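Local atomic coordinates of PLP-Dependent L-Arginine Hydroxylase MppP (Streptomyces wadayamensis, PDB entry 6C9B), a protein that oxidises L-arginine with the help of pyridoxal 5'-phosphate, yielding 4-hydroxy-2-ketoarginine and 2-ketoarginine, and belongs to an aminotransferase family. Residues I281-S286 with R357-L362; S299-E304 with R311-G316. All blocks are in the same frame, centred on the assembly; numbering follows the deposited sequence.

Contact 1 (I281-S286 with R357-L362); sequences ILHNRS and RSTEPL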
ATOM      1  N   ILE B 281      17.973   8.919 -19.670  1.00 25.22           N
ATOM      2  CA  ILE B 281      17.037  10.021 -19.463  1.00 22.15           C
ATOM      3  C   ILE B 281      17.472  11.266 -20.239  1.00 23.49           C
ATOM      4  O   ILE B 281      16.640  11.947 -20.852  1.00 25.46           O
ATOM      5  CB  ILE B 281      16.900  10.303 -17.956  1.00 24.24           C
ATOM      6  CG1 ILE B 281      16.294   9.066 -17.244  1.00 23.49           C
ATOM      7  CG2 ILE B 281      16.057  11.569 -17.708  1.00 26.34           C
ATOM      8  CD1 ILE B 281      14.869   8.677 -17.669  1.00 22.61           C
ATOM      9  N   LEU B 282      18.774  11.598 -20.216  1.00 23.38           N
ATOM     10  CA  LEU B 282      19.265  12.737 -20.998  1.00 24.48           C
ATOM     11  C   LEU B 282      18.973  12.557 -22.484  1.00 27.83           C
ATOM     12  O   LEU B 282      18.545  13.499 -23.167  1.00 27.37           O
ATOM     13  CB  LEU B 282      20.759  12.923 -20.765  1.00 25.12           C
ATOM     14  CG  LEU B 282      21.451  14.073 -21.518  1.00 33.47           C
ATOM     15  CD1 LEU B 282      20.729  15.416 -21.305  1.00 33.95           C
ATOM     16  CD2 LEU B 282      22.893  14.163 -21.068  1.00 37.96           C
ATOM     17  N   HIS B 283      19.148  11.341 -22.986  1.00 25.71           N
ATOM     18  CA  HIS B 283      18.857  11.070 -24.386  1.00 27.90           C
ATOM     19  C   HIS B 283      17.388  11.309 -24.697  1.00 28.20           C
ATOM     20  O   HIS B 283      17.040  11.927 -25.711  1.00 29.08           O
ATOM     21  CB  HIS B 283      19.216   9.632 -24.728  1.00 28.58           C
ATOM     22  CG  HIS B 283      18.906   9.285 -26.141  1.00 27.27           C
ATOM     23  ND1 HIS B 283      19.752   9.602 -27.178  1.00 35.44           N
ATOM     24  CD2 HIS B 283      17.828   8.688 -26.703  1.00 37.33           C
ATOM     25  CE1 HIS B 283      19.224   9.196 -28.317  1.00 38.98           C
ATOM     26  NE2 HIS B 283      18.059   8.638 -28.059  1.00 37.48           N
ATOM     27  N   ASN B 284      16.506  10.812 -23.830  1.00 25.48           N
ATOM     28  CA  ASN B 284      15.076  10.931 -24.088  1.00 23.17           C
ATOM     29  C   ASN B 284      14.609  12.372 -23.940  1.00 28.32           C
ATOM     30  O   ASN B 284      13.765  12.834 -24.712  1.00 25.79           O
ATOM     31  CB  ASN B 284      14.284  10.007 -23.167  1.00 22.02           C
ATOM     32  CG  ASN B 284      14.259   8.573 -23.671  1.00 24.69           C
ATOM     33  OD1 ASN B 284      14.799   8.270 -24.719  1.00 27.67           O
ATOM     34  ND2 ASN B 284      13.625   7.694 -22.913  1.00 26.63           N
ATOM     35  N   ARG B 285      15.138  13.103 -22.957  1.00 25.09           N
ATOM     36  CA  ARG B 285      14.856  14.533 -22.885  1.00 26.53           C
ATOM     37  C   ARG B 285      15.262  15.237 -24.172  1.00 27.23           C
ATOM     38  O   ARG B 285      14.531  16.098 -24.681  1.00 28.36           O
ATOM     39  CB  ARG B 285      15.588  15.133 -21.683  1.00 25.00           C
ATOM     40  CG  ARG B 285      15.545  16.642 -21.618  1.00 25.77           C
ATOM     41  CD  ARG B 285      15.895  17.121 -20.212  1.00 22.77           C
ATOM     42  NE  ARG B 285      14.710  17.078 -19.361  1.00 24.23           N
ATOM     43  CZ  ARG B 285      14.483  16.212 -18.373  1.00 22.58           C
ATOM     44  NH1 ARG B 285      13.347  16.306 -17.699  1.00 21.74           N
ATOM     45  NH2 ARG B 285      15.378  15.304 -18.005  1.00 22.49           N
ATOM     46  N   SER B 286      16.420  14.868 -24.728  1.00 27.94           N
ATOM     47  CA  SER B 286      16.898  15.479 -25.962  1.00 28.35           C
ATOM     48  C   SER B 286      15.985  15.162 -27.135  1.00 32.93           C
ATOM     49  O   SER B 286      15.782  16.019 -28.002  1.00 30.34           O
ATOM     50  CB  SER B 286      18.319  15.010 -26.270  1.00 38.37           C
ATOM     51  OG  SER B 286      19.159  15.221 -25.151  1.00 60.00           O
ATOM     52  N   ARG B 357      10.647   5.700 -20.562  1.00 21.88           N
ATOM     53  CA  ARG B 357       9.961   5.007 -21.638  1.00 23.73           C
ATOM     54  C   ARG B 357      11.018   4.589 -22.641  1.00 27.83           C
ATOM     55  O   ARG B 357      12.026   5.270 -22.814  1.00 27.41           O
ATOM     56  CB  ARG B 357       8.943   5.894 -22.363  1.00 26.00           C
ATOM     57  CG  ARG B 357       7.793   6.379 -21.509  1.00 21.62           C
ATOM     58  CD  ARG B 357       6.945   5.229 -21.104  1.00 23.51           C
ATOM     59  NE  ARG B 357       5.713   5.667 -20.450  1.00 22.94           N
ATOM     60  CZ  ARG B 357       5.606   5.978 -19.168  1.00 21.67           C
ATOM     61  NH1 ARG B 357       6.652   5.906 -18.339  1.00 20.74           N
ATOM     62  NH2 ARG B 357       4.432   6.360 -18.715  1.00 22.58           N
ATOM     63  N   SER B 358      10.773   3.482 -23.324  1.00 26.30           N
ATOM     64  CA  SER B 358      11.624   3.155 -24.455  1.00 26.28           C
ATOM     65  C   SER B 358      11.589   4.300 -25.457  1.00 31.54           C
ATOM     66  O   SER B 358      10.563   4.959 -25.640  1.00 28.24           O
ATOM     67  CB  SER B 358      11.170   1.840 -25.085  1.00 31.55           C
ATOM     68  OG  SER B 358      11.441   0.772 -24.191  1.00 33.04           O
ATOM     69  N   THR B 359      12.731   4.556 -26.094  1.00 28.75           N
ATOM     70  CA  THR B 359      12.863   5.765 -26.889  1.00 35.59           C
ATOM     71  C   THR B 359      11.927   5.743 -28.086  1.00 32.84           C
ATOM     72  O   THR B 359      11.394   6.786 -28.472  1.00 32.09           O
ATOM     73  CB  THR B 359      14.321   5.932 -27.325  1.00 41.85           C
ATOM     74  OG1 THR B 359      15.157   5.942 -26.159  1.00 32.09           O
ATOM     75  CG2 THR B 359      14.529   7.232 -28.078  1.00 38.77           C
ATOM     76  N   GLU B 360      11.696   4.566 -28.666  1.00 30.96           N
ATOM     77  CA  GLU B 360      10.917   4.486 -29.899  1.00 33.17           C
ATOM     78  C   GLU B 360       9.462   4.892 -29.695  1.00 30.72           C
ATOM     79  O   GLU B 360       8.967   5.742 -30.455  1.00 37.32           O
ATOM     80  CB  GLU B 360      11.056   3.075 -30.496  1.00 46.66           C
ATOM     81  CG  GLU B 360      12.497   2.722 -30.919  1.00 69.80           C
ATOM     82  CD  GLU B 360      13.427   2.295 -29.764  1.00 85.02           C
ATOM     83  OE1 GLU B 360      12.996   2.205 -28.586  1.00 51.05           O
ATOM     84  OE2 GLU B 360      14.620   2.045 -30.056  1.00 90.97           O
ATOM     85  N   PRO B 361       8.727   4.362 -28.715  1.00 33.08           N
ATOM     86  CA  PRO B 361       7.371   4.884 -28.484  1.00 34.72           C
ATOM     87  C   PRO B 361       7.361   6.314 -27.959  1.00 30.31           C
ATOM     88  O   PRO B 361       6.416   7.062 -28.237  1.00 30.01           O
ATOM     89  CB  PRO B 361       6.782   3.899 -27.465  1.00 40.18           C
ATOM     90  CG  PRO B 361       7.949   3.254 -26.819  1.00 37.84           C
ATOM     91  CD  PRO B 361       9.037   3.215 -27.848  1.00 38.11           C
ATOM     92  N   LEU B 362       8.377   6.731 -27.205  1.00 29.20           N
ATOM     93  CA  LEU B 362       8.461   8.140 -26.840  1.00 28.41           C
ATOM     94  C   LEU B 362       8.609   9.008 -28.086  1.00 32.97           C
ATOM     95  O   LEU B 362       7.879   9.994 -28.262  1.00 31.22           O
ATOM     96  CB  LEU B 362       9.624   8.359 -25.878  1.00 30.30           C
ATOM     97  CG  LEU B 362       9.878   9.801 -25.465  1.00 27.03           C
ATOM     98  CD1 LEU B 362       8.728  10.356 -24.662  1.00 29.11           C
ATOM     99  CD2 LEU B 362      11.156   9.847 -24.654  1.00 30.43           C
TER
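In the smaller domain of this aminotransferase fold, the long helix 256-291 meets the start of the C-terminal helix 359-372, where N284 reaches across to T359, R357 and L362. Both polar atoms of the N284 carboxamide are engaged. T359 OG1 donates to N284 OD1 at 2.8 Å, lying in the plane of the carbonyl on one of its lone pairs (C=O...donor angle 136°). N284 ND2 gives a weak, bent bond to R357 O, 2.9 Å away with 129° at the hydrogen, and also bonds to L355 O. A hydroxyl donor on one side and carbonyl acceptors on the other leave little doubt which end of the amide is oxygen, and they fix its rotation against the turn that leads into the helix. T359 OG1 stands beside its own backbone N, anti to the carbonyl carbon (chi1 -56°), which turns the hydroxyl toward N284.

Next to the polar pair the fit is apolar: L362 CD2, one turn into the helix, sits 3.5 Å from N284 CB and crosses the asparagine side chain obliquely. At the exposed margin, the methyl T359 CG2 lies in the plane of the H283 ring, 3.8 Å from H283 NE2 at the ring's edge.

R357 contributes its carbonyl here while its guanidinium leads away, bonding to N24 O and to the carbonyl of D27, a residue of the product pocket. Neighbouring parts of the fold close around the junction: T359 also packs on F280 and V287, and L362 on V288, all of helix 256-291. From another side of that helix, R285 makes a salt bridge to E310 in strand 309-314, while the turn gripped by N284 follows directly on strand 350-354.

Contact 2 (S299-E304 with R311-G316); sequences SFPDPE and RVAFAG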
ATOM      1  N   SER B 299       7.656  26.033 -25.559  1.00 26.47           N
ATOM      2  CA  SER B 299       8.850  26.268 -24.764  1.00 26.86           C
ATOM      3  C   SER B 299       8.933  25.221 -23.675  1.00 28.71           C
ATOM      4  O   SER B 299       7.962  24.511 -23.378  1.00 25.60           O
ATOM      5  CB  SER B 299       8.851  27.675 -24.156  1.00 31.69           C
ATOM      6  OG  SER B 299       7.747  27.830 -23.290  1.00 29.48           O
ATOM      7  N   PHE B 300      10.101  25.163 -23.047  1.00 25.39           N
ATOM      8  CA  PHE B 300      10.374  24.193 -21.994  1.00 23.01           C
ATOM      9  C   PHE B 300      10.631  24.903 -20.682  1.00 22.53           C
ATOM     10  O   PHE B 300      11.671  25.576 -20.541  1.00 23.66           O
ATOM     11  CB  PHE B 300      11.560  23.324 -22.391  1.00 28.22           C
ATOM     12  CG  PHE B 300      11.215  22.393 -23.505  1.00 32.11           C
ATOM     13  CD1 PHE B 300      10.640  21.167 -23.228  1.00 36.03           C
ATOM     14  CD2 PHE B 300      11.383  22.775 -24.811  1.00 37.65           C
ATOM     15  CE1 PHE B 300      10.278  20.324 -24.241  1.00 34.34           C
ATOM     16  CE2 PHE B 300      11.017  21.922 -25.838  1.00 40.67           C
ATOM     17  CZ  PHE B 300      10.462  20.711 -25.537  1.00 28.45           C
ATOM     18  N   PRO B 301       9.699  24.836 -19.725  1.00 21.46           N
ATOM     19  CA  PRO B 301       9.840  25.666 -18.515  1.00 25.27           C
ATOM     20  C   PRO B 301      10.996  25.281 -17.616  1.00 25.19           C
ATOM     21  O   PRO B 301      11.430  26.131 -16.826  1.00 23.13           O
ATOM     22  CB  PRO B 301       8.498  25.486 -17.794  1.00 25.86           C
ATOM     23  CG  PRO B 301       7.774  24.435 -18.484  1.00 28.94           C
ATOM     24  CD  PRO B 301       8.356  24.234 -19.843  1.00 22.58           C
ATOM     25  N   ASP B 302      11.520  24.058 -17.707  1.00 23.58           N
ATOM     26  CA  ASP B 302      12.555  23.567 -16.795  1.00 24.62           C
ATOM     27  C   ASP B 302      13.806  23.180 -17.576  1.00 23.37           C
ATOM     28  O   ASP B 302      14.127  21.990 -17.710  1.00 22.21           O
ATOM     29  CB  ASP B 302      12.005  22.385 -16.002  1.00 21.17           C
ATOM     30  CG  ASP B 302      10.611  22.657 -15.463  1.00 22.93           C
ATOM     31  OD1 ASP B 302      10.442  23.709 -14.809  1.00 25.36           O
ATOM     32  OD2 ASP B 302       9.698  21.843 -15.714  1.00 25.17           O
ATOM     33  N   PRO B 303      14.541  24.165 -18.114  1.00 24.23           N
ATOM     34  CA  PRO B 303      15.644  23.822 -19.021  1.00 28.95           C
ATOM     35  C   PRO B 303      16.712  22.961 -18.382  1.00 24.88           C
ATOM     36  O   PRO B 303      17.352  22.178 -19.095  1.00 31.37           O
ATOM     37  CB  PRO B 303      16.206  25.196 -19.445  1.00 33.21           C
ATOM     38  CG  PRO B 303      15.620  26.204 -18.497  1.00 31.78           C
ATOM     39  CD  PRO B 303      14.319  25.623 -18.036  1.00 24.63           C
ATOM     40  N   GLU B 304      16.927  23.072 -17.069  1.00 29.77           N
ATOM     41  CA  GLU B 304      17.993  22.354 -16.380  1.00 33.45           C
ATOM     42  C   GLU B 304      17.533  21.056 -15.721  1.00 30.79           C
ATOM     43  O   GLU B 304      18.343  20.391 -15.068  1.00 25.15           O
ATOM     44  CB  GLU B 304      18.622  23.252 -15.308  1.00 34.32           C
ATOM     45  CG  GLU B 304      19.204  24.549 -15.843  1.00 57.11           C
ATOM     46  CD  GLU B 304      20.419  24.324 -16.729  1.00 79.44           C
ATOM     47  OE1 GLU B 304      21.543  24.663 -16.297  1.00 82.11           O
ATOM     48  OE2 GLU B 304      20.252  23.801 -17.851  1.00 84.74           O
ATOM     49  N   ARG B 311       8.050  18.903 -18.542  1.00 20.83           N
ATOM     50  CA  ARG B 311       6.967  19.839 -18.835  1.00 18.91           C
ATOM     51  C   ARG B 311       7.203  20.518 -20.174  1.00 22.12           C
ATOM     52  O   ARG B 311       8.329  20.885 -20.520  1.00 23.07           O
ATOM     53  CB  ARG B 311       6.852  20.917 -17.755  1.00 21.78           C
ATOM     54  CG  ARG B 311       6.506  20.386 -16.371  1.00 21.06           C
ATOM     55  CD  ARG B 311       6.010  21.515 -15.486  1.00 20.34           C
ATOM     56  NE  ARG B 311       7.052  22.495 -15.204  1.00 20.01           N
ATOM     57  CZ  ARG B 311       6.837  23.614 -14.516  1.00 19.56           C
ATOM     58  NH1 ARG B 311       5.618  23.878 -14.087  1.00 22.53           N
ATOM     59  NH2 ARG B 311       7.824  24.473 -14.280  1.00 23.24           N
ATOM     60  N   VAL B 312       6.119  20.696 -20.920  1.00 22.30           N
ATOM     61  CA  VAL B 312       6.134  21.425 -22.179  1.00 20.80           C
ATOM     62  C   VAL B 312       5.032  22.480 -22.107  1.00 25.50           C
ATOM     63  O   VAL B 312       3.900  22.171 -21.725  1.00 25.40           O
ATOM     64  CB  VAL B 312       5.935  20.484 -23.385  1.00 21.65           C
ATOM     65  CG1 VAL B 312       4.647  19.764 -23.293  1.00 65.55           C
ATOM     66  CG2 VAL B 312       6.007  21.273 -24.684  1.00 25.86           C
ATOM     67  N   ALA B 313       5.366  23.723 -22.435  1.00 23.02           N
ATOM     68  CA  ALA B 313       4.414  24.821 -22.421  1.00 23.94           C
ATOM     69  C   ALA B 313       4.065  25.230 -23.838  1.00 30.58           C
ATOM     70  O   ALA B 313       4.880  25.114 -24.761  1.00 28.55           O
ATOM     71  CB  ALA B 313       4.970  26.048 -21.695  1.00 23.14           C
ATOM     72  N   PHE B 314       2.859  25.753 -24.006  1.00 30.95           N
ATOM     73  CA  PHE B 314       2.457  26.221 -25.322  1.00 32.10           C
ATOM     74  C   PHE B 314       1.702  27.529 -25.167  1.00 42.88           C
ATOM     75  O   PHE B 314       1.011  27.753 -24.170  1.00 40.51           O
ATOM     76  CB  PHE B 314       1.610  25.182 -26.066  1.00 41.07           C
ATOM     77  CG  PHE B 314       0.997  24.192 -25.184  1.00 43.91           C
ATOM     78  CD1 PHE B 314      -0.189  24.472 -24.538  1.00 63.06           C
ATOM     79  CD2 PHE B 314       1.629  22.987 -24.944  1.00 43.09           C
ATOM     80  CE1 PHE B 314      -0.748  23.556 -23.687  1.00 68.61           C
ATOM     81  CE2 PHE B 314       1.088  22.077 -24.100  1.00 42.98           C
ATOM     82  CZ  PHE B 314      -0.109  22.355 -23.468  1.00 69.32           C
ATOM     83  N   ALA B 315       1.893  28.417 -26.123  1.00 48.21           N
ATOM     84  CA  ALA B 315       1.040  29.583 -26.205  1.00 52.21           C
ATOM     85  C   ALA B 315      -0.170  29.219 -27.052  1.00 60.15           C
ATOM     86  O   ALA B 315      -0.082  28.402 -27.972  1.00 60.34           O
ATOM     87  CB  ALA B 315       1.800  30.768 -26.804  1.00 53.21           C
ATOM     88  N   GLY B 316      -1.319  29.785 -26.697  1.00 57.40           N
ATOM     89  CA  GLY B 316      -2.472  29.723 -27.562  1.00 54.25           C
ATOM     90  C   GLY B 316      -3.394  28.543 -27.357  1.00 61.90           C
ATOM     91  O   GLY B 316      -4.457  28.501 -27.987  1.00 64.74           O
TER
HETATM   92  O   HOH W   1      10.781  21.717 -19.371  1.00 21.85           O
HETATM   93  O   HOH W   2      10.337  19.629 -17.009  1.00 23.15           O
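D302 meets the edge of the R311 guanidinium within a β-hairpin at the border of the small-domain sheet, where the short edge strand 298-299 runs antiparallel to strand 309-314. Guanidinium and carboxylate lie nearly in one plane, 2° apart, as a side-on bidentate salt bridge: R311 NE bonds to D302 OD2 and R311 NH2 to D302 OD1, each at 2.8 Å and each on the syn lone pair of its oxygen. A bend at chi3 (-66°) swings R311 NE toward the carboxylate. P301 lies over one face of the guanidinium, its CG 3.9 Å from R311 NE and also packed on R311 CB, so the proline covers the arginine that its neighbour binds at the edge. R311 also touches P161 and T162, which follow N160, a residue of the product pocket, in the chain; the R311 side chain itself stays about 11 Å from the bound product.

F300 turns to the other face of the hairpin, against V288, R289 and L292, and meets V312 only loosely. S299 and A313 form the antiparallel hydrogen-bonded pair: A313 N donates to S299 O at 2.9 Å and S299 N to A313 O at 3.0 Å.

Past S299 the chain leaves the strand, and two waters lie between D302 and R311. One molecule accepts from R311 N and lies 2.6 Å from D302 OD2; a second, at the edge of the F300 ring, accepts from D302 N at 3.0 Å beside R311 O.

How the contacts relate
Following the chain, helix 256-291 supplies residues 281-286 of contact 1 and then ends, and the chain enters edge strand 298-299. Contact 2 closes first, a short hairpin with six residues between its segments. The chain goes on through helix 319-327 and strands 331-335 and 350-354 before residues 357-362 return to helix 256-291 and close contact 1. The small loop thus lies wholly within the large one, and the two do not cross. The centres of contact 1 and contact 2 are about 17 Å apart. The nearest atoms of contact 1 and contact 2 are about 5 Å apart, without touching. Helix 256-291 serves both regions: R289 bonds to the carbonyls of D302 and P303, tying helix to hairpin.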